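Long-range contact in CRISPR-associated protein CasA/Cse1 (PDB 4AN8), which forms part of the type I-E CRISPR Cascade complex and probably helps it select foreign DNA in bacterial adaptive immunity: residues A[75-87]-A[198-210]. Numbering follows the deposited sequence.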
# COMPACT_ATOMS: atom_id res chain seq x y z
N GLU A 75 -7.12 14.25 -19.89
CA GLU A 75 -6.43 15.12 -20.85
C GLU A 75 -5.52 16.16 -20.16
O GLU A 75 -4.40 16.42 -20.61
CB GLU A 75 -7.43 15.83 -21.77
CG GLU A 75 -8.03 14.95 -22.87
CD GLU A 75 -9.03 13.92 -22.36
OE1 GLU A 75 -9.58 14.10 -21.24
OE2 GLU A 75 -9.28 12.93 -23.08
N ASP A 76 -6.01 16.74 -19.07
CA ASP A 76 -5.22 17.67 -18.28
C ASP A 76 -3.93 17.04 -17.77
O ASP A 76 -2.88 17.67 -17.77
CB ASP A 76 -6.02 18.21 -17.10
CG ASP A 76 -7.27 18.95 -17.55
OD1 ASP A 76 -7.29 19.40 -18.70
OD2 ASP A 76 -8.22 19.06 -16.76
N VAL A 77 -4.00 15.79 -17.33
CA VAL A 77 -2.83 15.12 -16.78
C VAL A 77 -1.81 14.95 -17.90
O VAL A 77 -0.61 15.13 -17.70
CB VAL A 77 -3.20 13.75 -16.14
CG1 VAL A 77 -1.95 13.03 -15.69
CG2 VAL A 77 -4.14 13.96 -14.95
N LEU A 78 -2.32 14.60 -19.08
CA LEU A 78 -1.52 14.43 -20.28
C LEU A 78 -0.79 15.71 -20.67
O LEU A 78 0.42 15.70 -20.95
CB LEU A 78 -2.42 13.99 -21.44
CG LEU A 78 -2.56 12.49 -21.66
CD1 LEU A 78 -3.64 12.19 -22.68
CD2 LEU A 78 -1.21 11.92 -22.10
N ASP A 79 -1.53 16.81 -20.70
CA ASP A 79 -0.92 18.12 -20.88
C ASP A 79 0.28 18.28 -19.94
O ASP A 79 1.38 18.55 -20.40
CB ASP A 79 -1.93 19.24 -20.59
CG ASP A 79 -2.80 19.57 -21.79
OD1 ASP A 79 -2.25 19.68 -22.91
OD2 ASP A 79 -4.03 19.72 -21.62
N TRP A 80 0.06 18.12 -18.64
CA TRP A 80 1.13 18.36 -17.68
C TRP A 80 2.28 17.41 -17.93
O TRP A 80 3.43 17.76 -17.71
CB TRP A 80 0.63 18.23 -16.24
CG TRP A 80 -0.51 19.13 -15.99
CD1 TRP A 80 -0.79 20.30 -16.64
CD2 TRP A 80 -1.56 18.94 -15.03
NE1 TRP A 80 -1.94 20.86 -16.14
CE2 TRP A 80 -2.44 20.04 -15.15
CE3 TRP A 80 -1.84 17.96 -14.08
CZ2 TRP A 80 -3.59 20.17 -14.37
CZ3 TRP A 80 -2.97 18.09 -13.30
CH2 TRP A 80 -3.83 19.19 -13.45
N TRP A 81 1.96 16.22 -18.39
CA TRP A 81 2.99 15.26 -18.74
C TRP A 81 3.81 15.81 -19.90
O TRP A 81 5.04 15.80 -19.86
CB TRP A 81 2.37 13.91 -19.14
CG TRP A 81 3.38 12.85 -19.31
CD1 TRP A 81 4.37 12.80 -20.26
CD2 TRP A 81 3.54 11.66 -18.52
NE1 TRP A 81 5.13 11.67 -20.10
CE2 TRP A 81 4.64 10.95 -19.04
CE3 TRP A 81 2.85 11.12 -17.42
CZ2 TRP A 81 5.07 9.71 -18.51
CZ3 TRP A 81 3.29 9.90 -16.88
CH2 TRP A 81 4.38 9.22 -17.43
N ARG A 82 3.13 16.25 -20.95
CA ARG A 82 3.80 16.82 -22.13
C ARG A 82 4.68 18.01 -21.76
O ARG A 82 5.83 18.09 -22.18
CB ARG A 82 2.78 17.21 -23.21
CG ARG A 82 2.43 16.09 -24.18
CD ARG A 82 1.60 16.57 -25.37
NE ARG A 82 0.45 17.33 -24.91
CZ ARG A 82 -0.75 16.82 -24.67
NH1 ARG A 82 -0.98 15.52 -24.87
NH2 ARG A 82 -1.72 17.60 -24.23
N LYS A 83 4.15 18.93 -20.96
CA LYS A 83 4.88 20.15 -20.59
C LYS A 83 6.02 19.89 -19.62
O LYS A 83 6.90 20.73 -19.45
CB LYS A 83 3.94 21.21 -20.04
CG LYS A 83 3.60 22.28 -21.04
CD LYS A 83 2.35 23.04 -20.67
CE LYS A 83 1.11 22.26 -21.06
NZ LYS A 83 -0.11 22.81 -20.41
N GLY A 84 6.03 18.71 -19.00
CA GLY A 84 7.10 18.39 -18.07
C GLY A 84 6.94 19.05 -16.71
O GLY A 84 7.91 19.20 -15.97
N GLY A 85 5.72 19.42 -16.34
CA GLY A 85 5.52 20.03 -15.03
C GLY A 85 4.08 20.41 -14.77
O GLY A 85 3.30 20.48 -15.71
N PHE A 86 3.75 20.63 -13.49
CA PHE A 86 2.44 21.13 -13.08
C PHE A 86 2.37 22.64 -13.28
O PHE A 86 3.40 23.32 -13.26
CB PHE A 86 2.18 20.89 -11.58
CG PHE A 86 2.19 19.46 -11.18
CD1 PHE A 86 1.20 18.59 -11.62
CD2 PHE A 86 3.18 18.97 -10.34
CE1 PHE A 86 1.21 17.28 -11.24
CE2 PHE A 86 3.20 17.65 -9.97
CZ PHE A 86 2.21 16.80 -10.42
N PRO A 87 1.14 23.18 -13.43
CA PRO A 87 0.93 24.62 -13.32
C PRO A 87 1.51 25.12 -12.00
O PRO A 87 1.13 24.61 -10.94
CB PRO A 87 -0.59 24.75 -13.32
CG PRO A 87 -1.04 23.61 -14.12
CD PRO A 87 -0.09 22.48 -13.80
N ASN A 198 10.19 9.46 -12.91
CA ASN A 198 10.52 10.49 -11.95
C ASN A 198 9.28 10.77 -11.12
O ASN A 198 8.21 10.24 -11.39
CB ASN A 198 11.04 11.76 -12.63
CG ASN A 198 10.11 12.27 -13.71
OD1 ASN A 198 8.93 12.50 -13.48
ND2 ASN A 198 10.65 12.46 -14.90
N LEU A 199 9.45 11.61 -10.11
CA LEU A 199 8.39 11.93 -9.19
C LEU A 199 7.23 12.62 -9.90
O LEU A 199 6.07 12.41 -9.55
CB LEU A 199 8.93 12.81 -8.04
CG LEU A 199 7.89 13.15 -6.95
CD1 LEU A 199 7.22 11.86 -6.37
CD2 LEU A 199 8.49 14.03 -5.84
N LEU A 200 7.53 13.47 -10.88
CA LEU A 200 6.44 14.08 -11.64
C LEU A 200 5.56 13.02 -12.27
O LEU A 200 4.33 13.07 -12.14
CB LEU A 200 6.95 15.02 -12.74
CG LEU A 200 5.87 15.55 -13.67
CD1 LEU A 200 5.00 16.50 -12.92
CD2 LEU A 200 6.51 16.26 -14.87
N GLU A 201 6.17 12.05 -12.94
CA GLU A 201 5.38 11.02 -13.61
C GLU A 201 4.54 10.25 -12.59
O GLU A 201 3.35 9.98 -12.81
CB GLU A 201 6.27 10.06 -14.41
CG GLU A 201 6.98 10.74 -15.57
CD GLU A 201 7.87 9.81 -16.42
OE1 GLU A 201 8.04 8.61 -16.10
OE2 GLU A 201 8.40 10.29 -17.43
N THR A 202 5.18 9.91 -11.47
CA THR A 202 4.51 9.13 -10.45
C THR A 202 3.28 9.88 -9.91
O THR A 202 2.18 9.34 -9.94
CB THR A 202 5.47 8.71 -9.32
OG1 THR A 202 6.46 7.84 -9.88
CG2 THR A 202 4.71 7.97 -8.20
N LEU A 203 3.46 11.12 -9.48
CA LEU A 203 2.31 11.93 -9.10
C LEU A 203 1.24 11.96 -10.20
O LEU A 203 0.06 11.75 -9.93
CB LEU A 203 2.73 13.36 -8.72
CG LEU A 203 3.56 13.40 -7.44
CD1 LEU A 203 4.00 14.81 -7.10
CD2 LEU A 203 2.83 12.75 -6.23
N LEU A 204 1.63 12.20 -11.45
CA LEU A 204 0.66 12.21 -12.56
C LEU A 204 -0.11 10.88 -12.74
O LEU A 204 -1.31 10.88 -13.04
CB LEU A 204 1.34 12.60 -13.88
CG LEU A 204 1.82 14.05 -13.99
CD1 LEU A 204 2.72 14.25 -15.23
CD2 LEU A 204 0.64 15.03 -14.01
N LEU A 205 0.60 9.76 -12.57
CA LEU A 205 0.01 8.44 -12.68
C LEU A 205 -0.97 8.13 -11.55
O LEU A 205 -1.76 7.20 -11.66
CB LEU A 205 1.11 7.37 -12.74
CG LEU A 205 1.98 7.36 -14.00
CD1 LEU A 205 3.30 6.66 -13.76
CD2 LEU A 205 1.22 6.75 -15.17
N ASN A 206 -0.94 8.93 -10.48
CA ASN A 206 -1.85 8.73 -9.35
C ASN A 206 -2.87 9.85 -9.22
O ASN A 206 -3.70 9.82 -8.30
CB ASN A 206 -1.07 8.59 -8.03
CG ASN A 206 -0.35 7.26 -7.92
OD1 ASN A 206 -0.91 6.30 -7.39
ND2 ASN A 206 0.87 7.19 -8.45
N LEU A 207 -2.82 10.82 -10.14
CA LEU A 207 -3.76 11.94 -10.11
C LEU A 207 -5.06 11.63 -10.83
O LEU A 207 -5.31 12.15 -11.91
CB LEU A 207 -3.16 13.22 -10.70
CG LEU A 207 -2.28 14.07 -9.80
CD1 LEU A 207 -1.72 15.22 -10.62
CD2 LEU A 207 -3.07 14.59 -8.62
N VAL A 208 -5.88 10.80 -10.19
CA VAL A 208 -7.17 10.39 -10.71
C VAL A 208 -8.12 11.59 -10.82
O VAL A 208 -8.13 12.47 -9.93
CB VAL A 208 -7.75 9.30 -9.78
CG1 VAL A 208 -9.16 8.82 -10.26
CG2 VAL A 208 -6.75 8.12 -9.67
N PRO A 209 -8.89 11.67 -11.92
CA PRO A 209 -9.79 12.80 -12.15
C PRO A 209 -10.57 13.11 -10.90
O PRO A 209 -11.11 12.21 -10.26
CB PRO A 209 -10.71 12.32 -13.28
CG PRO A 209 -9.72 11.47 -14.14
CD PRO A 209 -8.76 10.81 -13.12
N TYR A 210 -10.59 14.39 -10.55
CA TYR A 210 -11.10 14.83 -9.27
C TYR A 210 -11.93 16.09 -9.45
O TYR A 210 -11.59 16.93 -10.27
CB TYR A 210 -9.92 15.16 -8.38
CG TYR A 210 -10.25 15.81 -7.04
CD1 TYR A 210 -10.73 15.05 -5.99
CD2 TYR A 210 -10.03 17.17 -6.83
CE1 TYR A 210 -11.02 15.62 -4.77
CE2 TYR A 210 -10.30 17.76 -5.60
CZ TYR A 210 -10.80 16.98 -4.57
OH TYR A 210 -11.08 17.53 -3.35
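Glu201 lies along one face of Trp81, and Leu200 over one face of Phe86. With CG anti to the backbone N (chi1 -172°), the Trp81 indole swings over to the facing helix, where Glu201 CG makes a CH-pi contact 3.9 Å from the centroid of its six-membered ring. CG sits above the CH2 rim and the extended chain carries CD over to CZ2, the carboxylate turned only 17° from the indole plane, while OE1 accepts a hydrogen bond from Gln197 N. Leu200 CD1 makes the matching CH-pi contact over Phe86, 3.9 Å from the ring centroid, and Leu203 CB meets the rim of that ring.

Apolar side chains meet between the helices. Leu204 forks: CD1 rests 3.7 Å from Trp81 CA, whereas CD2 lies 3.6 Å from Phe86 CE1 and also reaches Val77 CG1 and the edge of the Trp80 indole. Leu207 CD1 touches Phe86 CE1 as well, at 3.6 Å.

Gly84, with positive phi, closes helix 74-83 in a Schellman motif, and Leu200 CD2 sits 3.4 Å from Gly84 C. Asn198 N-caps the facing helix, OD1 accepting from Glu201 N.

Segments 75-83 and 199-206 thus form an antiparallel helix pair, axes approaching to 10.1 Å at 175°, with loop residues Phe86 and Leu207 completing the apolar interface.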